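Local coordinates for decapping and exoribonuclease protein 1 (Kluyveromyces lactis, PDB 4GPS) that removes NAD caps and N7-methylguanosine caps from the 5' ends of RNAs and degrades RNA as a 5'-3' exoribonuclease, using a divalent metal cation, at residues Lys109-Cys117 and Phe240-Glu248; Lys175-Ile185 and Asp207-Asp215. One frame throughout, in Å; residues are numbered along the deposited sequence.

Contact 1: Lys109-Cys117 and Phe240-Glu248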
loop_
_atom_site.group_PDB
_atom_site.type_symbol
_atom_site.label_atom_id
_atom_site.label_comp_id
_atom_site.label_asym_id
_atom_site.label_seq_id
_atom_site.Cartn_x
_atom_site.Cartn_y
_atom_site.Cartn_z
ATOM N N LYS A 109 7.490 -13.294 -13.099
ATOM C CA LYS A 109 7.792 -12.535 -11.895
ATOM C C LYS A 109 9.060 -11.718 -12.092
ATOM O O LYS A 109 10.087 -12.253 -12.460
ATOM C CB LYS A 109 7.965 -13.489 -10.709
ATOM C CG LYS A 109 7.203 -14.819 -10.816
ATOM C CD LYS A 109 5.731 -14.671 -10.515
ATOM C CE LYS A 109 5.077 -16.029 -10.235
ATOM N NZ LYS A 109 4.802 -16.868 -11.440
ATOM N N PRO A 110 9.000 -10.403 -11.855
ATOM C CA PRO A 110 10.208 -9.579 -12.030
ATOM C C PRO A 110 11.253 -10.045 -11.001
ATOM O O PRO A 110 10.976 -10.119 -9.796
ATOM C CB PRO A 110 9.723 -8.142 -11.748
ATOM C CG PRO A 110 8.254 -8.213 -11.947
ATOM C CD PRO A 110 7.870 -9.589 -11.391
ATOM N N ARG A 111 12.452 -10.358 -11.474
ATOM C CA ARG A 111 13.486 -10.830 -10.582
ATOM C C ARG A 111 14.381 -9.715 -10.087
ATOM O O ARG A 111 14.842 -8.888 -10.848
ATOM C CB ARG A 111 14.336 -11.907 -11.289
ATOM C CG ARG A 111 13.541 -13.141 -11.731
ATOM C CD ARG A 111 14.236 -13.924 -12.873
ATOM N NE ARG A 111 15.545 -14.447 -12.473
ATOM C CZ ARG A 111 15.751 -15.565 -11.774
ATOM N NH1 ARG A 111 14.738 -16.332 -11.378
ATOM N NH2 ARG A 111 16.991 -15.908 -11.452
ATOM N N LEU A 112 14.594 -9.684 -8.786
ATOM C CA LEU A 112 15.503 -8.721 -8.190
ATOM C C LEU A 112 16.871 -9.276 -8.613
ATOM O O LEU A 112 17.122 -10.493 -8.494
ATOM C CB LEU A 112 15.374 -8.768 -6.666
ATOM C CG LEU A 112 16.196 -7.759 -5.878
ATOM C CD1 LEU A 112 15.677 -6.326 -6.146
ATOM C CD2 LEU A 112 16.116 -8.097 -4.395
ATOM N N ARG A 113 17.746 -8.414 -9.110
ATOM C CA ARG A 113 19.069 -8.857 -9.554
ATOM C C ARG A 113 19.790 -9.748 -8.560
ATOM O O ARG A 113 19.756 -9.501 -7.361
ATOM C CB ARG A 113 19.922 -7.658 -9.872
ATOM C CG ARG A 113 19.522 -7.035 -11.165
ATOM C CD ARG A 113 20.702 -7.003 -12.062
ATOM N NE ARG A 113 21.035 -5.633 -12.392
ATOM C CZ ARG A 113 22.273 -5.223 -12.604
ATOM N NH1 ARG A 113 23.259 -6.096 -12.510
ATOM N NH2 ARG A 113 22.519 -3.948 -12.889
ATOM N N PRO A 114 20.460 -10.803 -9.043
ATOM C CA PRO A 114 21.165 -11.696 -8.105
ATOM C C PRO A 114 22.291 -11.055 -7.264
ATOM O O PRO A 114 22.460 -11.385 -6.088
ATOM C CB PRO A 114 21.633 -12.856 -9.003
ATOM C CG PRO A 114 21.704 -12.244 -10.381
ATOM C CD PRO A 114 20.527 -11.306 -10.429
ATOM N N GLU A 115 23.037 -10.129 -7.856
ATOM C CA GLU A 115 24.101 -9.440 -7.128
ATOM C C GLU A 115 23.459 -8.724 -5.942
ATOM O O GLU A 115 24.038 -8.670 -4.854
ATOM C CB GLU A 115 24.814 -8.411 -8.024
ATOM C CG GLU A 115 25.367 -8.996 -9.301
ATOM C CD GLU A 115 24.356 -8.998 -10.439
ATOM O OE1 GLU A 115 23.159 -9.263 -10.199
ATOM O OE2 GLU A 115 24.766 -8.738 -11.589
ATOM N N VAL A 116 22.257 -8.185 -6.175
ATOM C CA VAL A 116 21.503 -7.492 -5.150
ATOM C C VAL A 116 20.953 -8.483 -4.091
ATOM O O VAL A 116 20.992 -8.192 -2.893
ATOM C CB VAL A 116 20.341 -6.664 -5.799
ATOM C CG1 VAL A 116 19.409 -6.105 -4.729
ATOM C CG2 VAL A 116 20.917 -5.530 -6.639
ATOM N N CYS A 117 20.441 -9.644 -4.507
ATOM C CA CYS A 117 19.913 -10.609 -3.521
ATOM C C CYS A 117 21.055 -11.079 -2.653
ATOM O O CYS A 117 20.899 -11.255 -1.437
ATOM C CB CYS A 117 19.274 -11.836 -4.189
ATOM S SG CYS A 117 17.892 -11.489 -5.293
ATOM N N PHE A 240 11.996 5.403 -10.609
ATOM C CA PHE A 240 11.950 4.441 -11.715
ATOM C C PHE A 240 13.361 3.962 -12.039
ATOM O O PHE A 240 13.566 2.768 -12.269
ATOM C CB PHE A 240 11.316 5.046 -12.977
ATOM C CG PHE A 240 9.824 5.196 -12.885
ATOM C CD1 PHE A 240 9.015 4.080 -12.683
ATOM C CD2 PHE A 240 9.232 6.460 -12.945
ATOM C CE1 PHE A 240 7.631 4.217 -12.534
ATOM C CE2 PHE A 240 7.855 6.616 -12.798
ATOM C CZ PHE A 240 7.050 5.494 -12.590
ATOM N N ALA A 241 14.327 4.885 -12.047
ATOM C CA ALA A 241 15.711 4.523 -12.308
ATOM C C ALA A 241 16.235 3.546 -11.243
ATOM O O ALA A 241 16.960 2.608 -11.561
ATOM C CB ALA A 241 16.588 5.771 -12.349
ATOM N N LEU A 242 15.869 3.753 -9.982
ATOM C CA LEU A 242 16.346 2.846 -8.937
ATOM C C LEU A 242 15.792 1.428 -9.182
ATOM O O LEU A 242 16.550 0.451 -9.144
ATOM C CB LEU A 242 15.962 3.359 -7.534
ATOM C CG LEU A 242 16.282 2.380 -6.395
ATOM C CD1 LEU A 242 17.793 2.160 -6.275
ATOM C CD2 LEU A 242 15.748 2.923 -5.116
ATOM N N GLU A 243 14.489 1.316 -9.448
ATOM C CA GLU A 243 13.874 0.015 -9.739
ATOM C C GLU A 243 14.568 -0.597 -10.971
ATOM O O GLU A 243 14.934 -1.783 -10.990
ATOM C CB GLU A 243 12.372 0.198 -10.005
ATOM C CG GLU A 243 11.607 0.561 -8.718
ATOM C CD GLU A 243 10.218 1.142 -8.932
ATOM O OE1 GLU A 243 9.595 1.556 -7.920
ATOM O OE2 GLU A 243 9.754 1.183 -10.098
ATOM N N ASP A 244 14.770 0.237 -11.985
ATOM C CA ASP A 244 15.414 -0.188 -13.224
ATOM C C ASP A 244 16.777 -0.832 -12.961
ATOM O O ASP A 244 17.072 -1.912 -13.464
ATOM C CB ASP A 244 15.592 1.014 -14.147
ATOM C CG ASP A 244 15.464 0.644 -15.606
ATOM O OD1 ASP A 244 16.191 -0.272 -16.056
ATOM O OD2 ASP A 244 14.634 1.276 -16.305
ATOM N N LEU A 245 17.598 -0.148 -12.172
ATOM C CA LEU A 245 18.933 -0.610 -11.791
ATOM C C LEU A 245 18.962 -1.914 -10.933
ATOM O O LEU A 245 19.864 -2.729 -11.087
ATOM C CB LEU A 245 19.642 0.544 -11.047
ATOM C CG LEU A 245 21.026 0.322 -10.431
ATOM C CD1 LEU A 245 22.072 0.182 -11.572
ATOM C CD2 LEU A 245 21.364 1.502 -9.502
ATOM N N LEU A 246 17.974 -2.127 -10.055
ATOM C CA LEU A 246 17.963 -3.314 -9.174
ATOM C C LEU A 246 17.259 -4.558 -9.731
ATOM O O LEU A 246 17.490 -5.678 -9.282
ATOM C CB LEU A 246 17.343 -2.941 -7.799
ATOM C CG LEU A 246 18.039 -1.757 -7.080
ATOM C CD1 LEU A 246 17.239 -1.311 -5.922
ATOM C CD2 LEU A 246 19.433 -2.112 -6.644
ATOM N N ILE A 247 16.409 -4.357 -10.727
ATOM C CA ILE A 247 15.622 -5.451 -11.297
ATOM C C ILE A 247 16.110 -5.961 -12.669
ATOM O O ILE A 247 16.383 -5.166 -13.572
ATOM C CB ILE A 247 14.126 -4.982 -11.426
ATOM C CG1 ILE A 247 13.612 -4.486 -10.066
ATOM C CG2 ILE A 247 13.256 -6.104 -11.889
ATOM C CD1 ILE A 247 12.321 -3.644 -10.153
ATOM N N GLU A 248 16.226 -7.279 -12.813
ATOM C CA GLU A 248 16.614 -7.875 -14.093
ATOM C C GLU A 248 15.506 -7.637 -15.112
ATOM O O GLU A 248 15.721 -6.955 -16.112
ATOM C CB GLU A 248 16.839 -9.379 -13.949
ATOM C CG GLU A 248 18.316 -9.782 -13.974
ATOM C CD GLU A 248 18.542 -11.284 -13.777
ATOM O OE1 GLU A 248 19.732 -11.694 -13.751
ATOM O OE2 GLU A 248 17.542 -12.042 -13.649
HETATM O O HOH W 1 18.511 -13.937 -12.241
#

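Contact 2: Lys175-Ile185 and Asp207-Asp215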
loop_
_atom_site.group_PDB
_atom_site.type_symbol
_atom_site.label_atom_id
_atom_site.label_comp_id
_atom_site.label_asym_id
_atom_site.label_seq_id
_atom_site.Cartn_x
_atom_site.Cartn_y
_atom_site.Cartn_z
ATOM N N LYS A 175 -19.529 -12.575 5.087
ATOM C CA LYS A 175 -18.900 -11.293 5.382
ATOM C C LYS A 175 -19.018 -10.326 4.217
ATOM O O LYS A 175 -19.367 -10.718 3.108
ATOM C CB LYS A 175 -17.420 -11.510 5.715
ATOM C CG LYS A 175 -17.220 -12.411 6.921
ATOM C CD LYS A 175 -15.787 -12.842 7.113
ATOM C CE LYS A 175 -14.993 -11.757 7.786
ATOM N NZ LYS A 175 -13.608 -12.264 8.049
ATOM N N THR A 176 -18.775 -9.049 4.472
ATOM C CA THR A 176 -18.775 -8.057 3.386
ATOM C C THR A 176 -17.290 -7.976 2.970
ATOM O O THR A 176 -16.401 -7.866 3.824
ATOM C CB THR A 176 -19.216 -6.659 3.879
ATOM O OG1 THR A 176 -20.590 -6.699 4.291
ATOM C CG2 THR A 176 -19.064 -5.619 2.768
ATOM N N THR A 177 -17.000 -8.077 1.681
ATOM C CA THR A 177 -15.613 -7.984 1.237
ATOM C C THR A 177 -15.419 -6.655 0.521
ATOM O O THR A 177 -16.239 -6.317 -0.320
ATOM C CB THR A 177 -15.250 -9.116 0.228
ATOM O OG1 THR A 177 -15.453 -10.396 0.835
ATOM C CG2 THR A 177 -13.783 -9.009 -0.175
ATOM N N PHE A 178 -14.401 -5.869 0.883
ATOM C CA PHE A 178 -14.126 -4.633 0.120
ATOM C C PHE A 178 -13.086 -5.082 -0.896
ATOM O O PHE A 178 -12.120 -5.777 -0.530
ATOM C CB PHE A 178 -13.519 -3.508 0.965
ATOM C CG PHE A 178 -14.491 -2.849 1.898
ATOM C CD1 PHE A 178 -14.857 -3.469 3.099
ATOM C CD2 PHE A 178 -15.012 -1.598 1.602
ATOM C CE1 PHE A 178 -15.720 -2.857 3.994
ATOM C CE2 PHE A 178 -15.876 -0.977 2.491
ATOM C CZ PHE A 178 -16.233 -1.605 3.696
ATOM N N VAL A 179 -13.302 -4.707 -2.157
ATOM C CA VAL A 179 -12.431 -5.060 -3.291
ATOM C C VAL A 179 -11.705 -3.792 -3.744
ATOM O O VAL A 179 -12.339 -2.819 -4.105
ATOM C CB VAL A 179 -13.303 -5.609 -4.437
ATOM C CG1 VAL A 179 -12.444 -6.092 -5.611
ATOM C CG2 VAL A 179 -14.175 -6.742 -3.883
ATOM N N SER A 180 -10.380 -3.793 -3.770
ATOM C CA SER A 180 -9.714 -2.547 -4.106
ATOM C C SER A 180 -8.230 -2.641 -4.468
ATOM O O SER A 180 -7.580 -3.634 -4.154
ATOM C CB SER A 180 -9.892 -1.619 -2.885
ATOM O OG SER A 180 -9.141 -0.432 -2.987
ATOM N N LEU A 181 -7.694 -1.617 -5.144
ATOM C CA LEU A 181 -6.257 -1.584 -5.394
ATOM C C LEU A 181 -5.673 -1.205 -4.016
ATOM O O LEU A 181 -6.319 -0.482 -3.238
ATOM C CB LEU A 181 -5.900 -0.504 -6.392
ATOM C CG LEU A 181 -6.605 -0.699 -7.724
ATOM C CD1 LEU A 181 -6.462 0.581 -8.566
ATOM C CD2 LEU A 181 -6.038 -1.954 -8.411
ATOM N N ARG A 182 -4.476 -1.697 -3.702
ATOM C CA ARG A 182 -3.852 -1.405 -2.422
ATOM C C ARG A 182 -3.733 0.101 -2.114
ATOM O O ARG A 182 -3.925 0.529 -0.979
ATOM C CB ARG A 182 -2.468 -2.039 -2.359
ATOM C CG ARG A 182 -1.801 -1.822 -1.024
ATOM C CD ARG A 182 -0.541 -2.632 -0.905
ATOM N NE ARG A 182 0.354 -2.230 -1.960
ATOM C CZ ARG A 182 1.593 -2.667 -2.063
ATOM N NH1 ARG A 182 2.069 -3.512 -1.159
ATOM N NH2 ARG A 182 2.343 -2.278 -3.078
ATOM N N HIS A 183 -3.413 0.894 -3.129
ATOM C CA HIS A 183 -3.266 2.338 -2.986
ATOM C C HIS A 183 -4.429 2.982 -2.220
ATOM O O HIS A 183 -4.210 3.841 -1.374
ATOM C CB HIS A 183 -3.144 2.995 -4.377
ATOM C CG HIS A 183 -2.520 4.348 -4.343
ATOM N ND1 HIS A 183 -1.152 4.538 -4.355
ATOM C CD2 HIS A 183 -3.067 5.582 -4.203
ATOM C CE1 HIS A 183 -0.882 5.827 -4.220
ATOM N NE2 HIS A 183 -2.025 6.484 -4.125
ATOM N N HIS A 184 -5.665 2.586 -2.513
ATOM C CA HIS A 184 -6.805 3.195 -1.827
ATOM C C HIS A 184 -6.991 2.724 -0.408
ATOM O O HIS A 184 -7.556 3.461 0.398
ATOM C CB HIS A 184 -8.106 2.987 -2.591
ATOM C CG HIS A 184 -8.054 3.490 -3.991
ATOM N ND1 HIS A 184 -7.504 4.712 -4.317
ATOM C CD2 HIS A 184 -8.415 2.911 -5.159
ATOM C CE1 HIS A 184 -7.519 4.860 -5.629
ATOM N NE2 HIS A 184 -8.066 3.782 -6.163
ATOM N N ILE A 185 -6.545 1.504 -0.095
ATOM C CA ILE A 185 -6.679 1.043 1.267
ATOM C C ILE A 185 -5.636 1.864 2.036
ATOM O O ILE A 185 -5.918 2.433 3.082
ATOM C CB ILE A 185 -6.434 -0.493 1.407
ATOM C CG1 ILE A 185 -7.441 -1.292 0.548
ATOM C CG2 ILE A 185 -6.631 -0.891 2.841
ATOM C CD1 ILE A 185 -8.890 -0.926 0.856
ATOM N N ASP A 207 -24.047 -8.200 -5.247
ATOM C CA ASP A 207 -23.752 -9.314 -4.351
ATOM C C ASP A 207 -23.419 -8.813 -2.926
ATOM O O ASP A 207 -23.097 -9.580 -2.015
ATOM C CB ASP A 207 -22.633 -10.205 -4.917
ATOM C CG ASP A 207 -21.269 -9.504 -5.039
ATOM O OD1 ASP A 207 -21.087 -8.294 -4.715
ATOM O OD2 ASP A 207 -20.355 -10.225 -5.486
ATOM N N LYS A 208 -23.497 -7.498 -2.755
ATOM C CA LYS A 208 -23.276 -6.852 -1.466
ATOM C C LYS A 208 -21.826 -6.641 -1.049
ATOM O O LYS A 208 -21.554 -6.126 0.042
ATOM C CB LYS A 208 -24.079 -7.585 -0.386
ATOM C CG LYS A 208 -25.599 -7.468 -0.620
ATOM C CD LYS A 208 -26.033 -5.996 -0.596
ATOM C CE LYS A 208 -27.429 -5.790 -1.165
ATOM N NZ LYS A 208 -27.437 -5.968 -2.663
ATOM N N ASN A 209 -20.893 -7.045 -1.904
ATOM C CA ASN A 209 -19.493 -6.789 -1.617
ATOM C C ASN A 209 -19.283 -5.354 -2.142
ATOM O O ASN A 209 -20.077 -4.869 -2.935
ATOM C CB ASN A 209 -18.614 -7.828 -2.316
ATOM C CG ASN A 209 -18.633 -9.142 -1.588
ATOM O OD1 ASN A 209 -18.605 -10.233 -2.190
ATOM N ND2 ASN A 209 -18.684 -9.051 -0.264
ATOM N N ILE A 210 -18.243 -4.678 -1.682
ATOM C CA ILE A 210 -17.991 -3.294 -2.069
ATOM C C ILE A 210 -16.711 -3.066 -2.876
ATOM O O ILE A 210 -15.612 -3.462 -2.477
ATOM C CB ILE A 210 -17.952 -2.404 -0.804
ATOM C CG1 ILE A 210 -19.288 -2.506 -0.062
ATOM C CG2 ILE A 210 -17.669 -0.959 -1.183
ATOM C CD1 ILE A 210 -19.279 -1.987 1.352
ATOM N N LEU A 211 -16.863 -2.392 -4.010
ATOM C CA LEU A 211 -15.736 -2.092 -4.870
ATOM C C LEU A 211 -15.298 -0.663 -4.646
ATOM O O LEU A 211 -16.102 0.247 -4.757
ATOM C CB LEU A 211 -16.137 -2.260 -6.337
ATOM C CG LEU A 211 -15.071 -1.889 -7.366
ATOM C CD1 LEU A 211 -13.848 -2.758 -7.178
ATOM C CD2 LEU A 211 -15.636 -2.082 -8.769
ATOM N N ILE A 212 -14.026 -0.464 -4.326
ATOM C CA ILE A 212 -13.485 0.882 -4.120
ATOM C C ILE A 212 -12.774 1.319 -5.400
ATOM O O ILE A 212 -12.101 0.503 -6.040
ATOM C CB ILE A 212 -12.441 0.905 -2.978
ATOM C CG1 ILE A 212 -13.075 0.413 -1.682
ATOM C CG2 ILE A 212 -11.883 2.316 -2.803
ATOM C CD1 ILE A 212 -12.175 0.506 -0.475
ATOM N N SER A 213 -12.933 2.589 -5.772
ATOM C CA SER A 213 -12.269 3.162 -6.955
ATOM C C SER A 213 -12.184 4.697 -6.823
ATOM O O SER A 213 -12.560 5.238 -5.798
ATOM C CB SER A 213 -13.004 2.770 -8.242
ATOM O OG SER A 213 -14.348 3.227 -8.238
ATOM N N VAL A 214 -11.678 5.396 -7.830
ATOM C CA VAL A 214 -11.574 6.852 -7.751
ATOM C C VAL A 214 -12.147 7.575 -8.942
ATOM O O VAL A 214 -12.546 6.944 -9.913
ATOM C CB VAL A 214 -10.117 7.333 -7.688
ATOM C CG1 VAL A 214 -9.723 7.648 -6.266
ATOM C CG2 VAL A 214 -9.208 6.296 -8.330
ATOM N N ASP A 215 -12.117 8.912 -8.846
ATOM C CA ASP A 215 -12.561 9.869 -9.879
ATOM C C ASP A 215 -14.076 10.062 -9.961
ATOM O O ASP A 215 -14.561 10.986 -10.626
ATOM C CB ASP A 215 -12.030 9.460 -11.264
ATOM C CG ASP A 215 -11.494 10.638 -12.071
ATOM O OD1 ASP A 215 -12.101 11.740 -12.051
ATOM O OD2 ASP A 215 -10.462 10.443 -12.751
HETATM O O HOH W 2 -22.277 -7.464 2.384
#

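Contact 1: Lys109-Cys117 and Phe240-Glu248
Arg-111 and Glu-248 run side by side and point the same way, with the guanidinium and carboxylate planes 25° apart. Glu-248 OE2 sits at the guanidinium edge, where a salt bridge with a weak hydrogen bond joins it to Arg-111 NE at 3.3 Å. A water bridges the same two groups, accepting from Arg-111 NH2 and donating to Glu-248 OE2, so OE2 has two partners, the direct one weak, near the solvent-exposed surface. The other oxygen, Glu-248 OE1, lies against Pro-114 CD at 3.4 Å, the two side chains crossing at about a right angle. The backbones are joined by a single bridge, Leu-112 with Ile-247: Glu-248 N donates to Arg-111 O at 2.9 Å, and Arg-113 N to Leu-246 O at 2.8 Å. The helix 233-246 ends here, in the PD-(D/E)XK nuclease fold of the DXO family, and one turn earlier it carries the metal ligand Glu-243. Arg-113, the N-cap residue of helix 114-122, bends at chi2 and chi3 and brings NE within 3.4 Å of Leu-245 O, a weak bond; its NH1 makes a salt bridge with Glu-115 OE2, in plane at the guanidinium edge, whose hydrogen bond is weak. On the buried side Leu-246 CD2 meets Val-116 CG2 crosswise at 3.7 Å. Leu-112 lies alongside, its CD1 4.1 Å from Leu-246 CB. Leu-327 of strand 325-331 touches all three side chains.

Contact 2: Lys175-Ile185 and Asp207-Asp215
Val-179 is held through both its backbone N and O by strand 210-213: its N donates to Ile-210 O at 2.6 Å, and its O accepts from Ile-212 N at 2.9 Å. Ile-210 N donates to Thr-177 O. These bonds make a parallel ladder, the short strand axes 23° apart. Strand 176-181 has strand 273-285 on its other edge, also parallel, and thus lies inside the sheet of this PD-(D/E)XK nuclease fold; strand 198-204 flanks 210-213. Of the apolar contacts, Phe-178 and Ile-210 lie side by side and point the same way, with Phe-178 ring atom CE2 3.7 Å from Ile-210 CD1; Phe-381 of helix 370-393 meets the same ring edge-to-face. Val-179 and Leu-211 pair on the other sheet face, Val-179 CG1 to Leu-211 CD1 3.9 Å. Ile-212 sets CB against Ser-180 CB and sends its two branches apart: CG2, anti to the backbone N, reaches His-184 CB at 3.8 Å, and CD1 meets Ile-185 CD1 crosswise at 3.8 Å. Cutting this residue back to alanine would probably open a gap between strand 210-213 and the start of helix 182-190, since the CG2 and CD1 contacts to His-184 CB and Ile-185 CD1 would be lost. Among polar groups, Ser-180 OG and His-184 N reach Leu-181 O from opposite faces of its plane, Asp-207 OD1 accepts from Asn-209 N in an Asx turn, and a water links Thr-176 OG1 to Lys-208 O.

The centres of the two contacts lie about 31 Å apart, flanking the middle of the molecule, and their nearest atoms are about 10 Å apart. The chain makes contact 2 within the span that contact 1 closes: 109-117 comes first, then 175-185 and 207-215, and finally 240-248, with helix 233-246 following strand 210-213. Strand 273-285 borders both, pairing with 176-181 and hydrogen-bonding through Ile-284 to Pro-110 and Leu-112. The metal site relates to each: Glu-243 lies in contact 1, while Arg-182 of contact 2 makes a salt bridge with the metal ligand Glu-293. Because strand 273-285 also carries the metal ligand Asp-282, both contacts join the frame of the metal site.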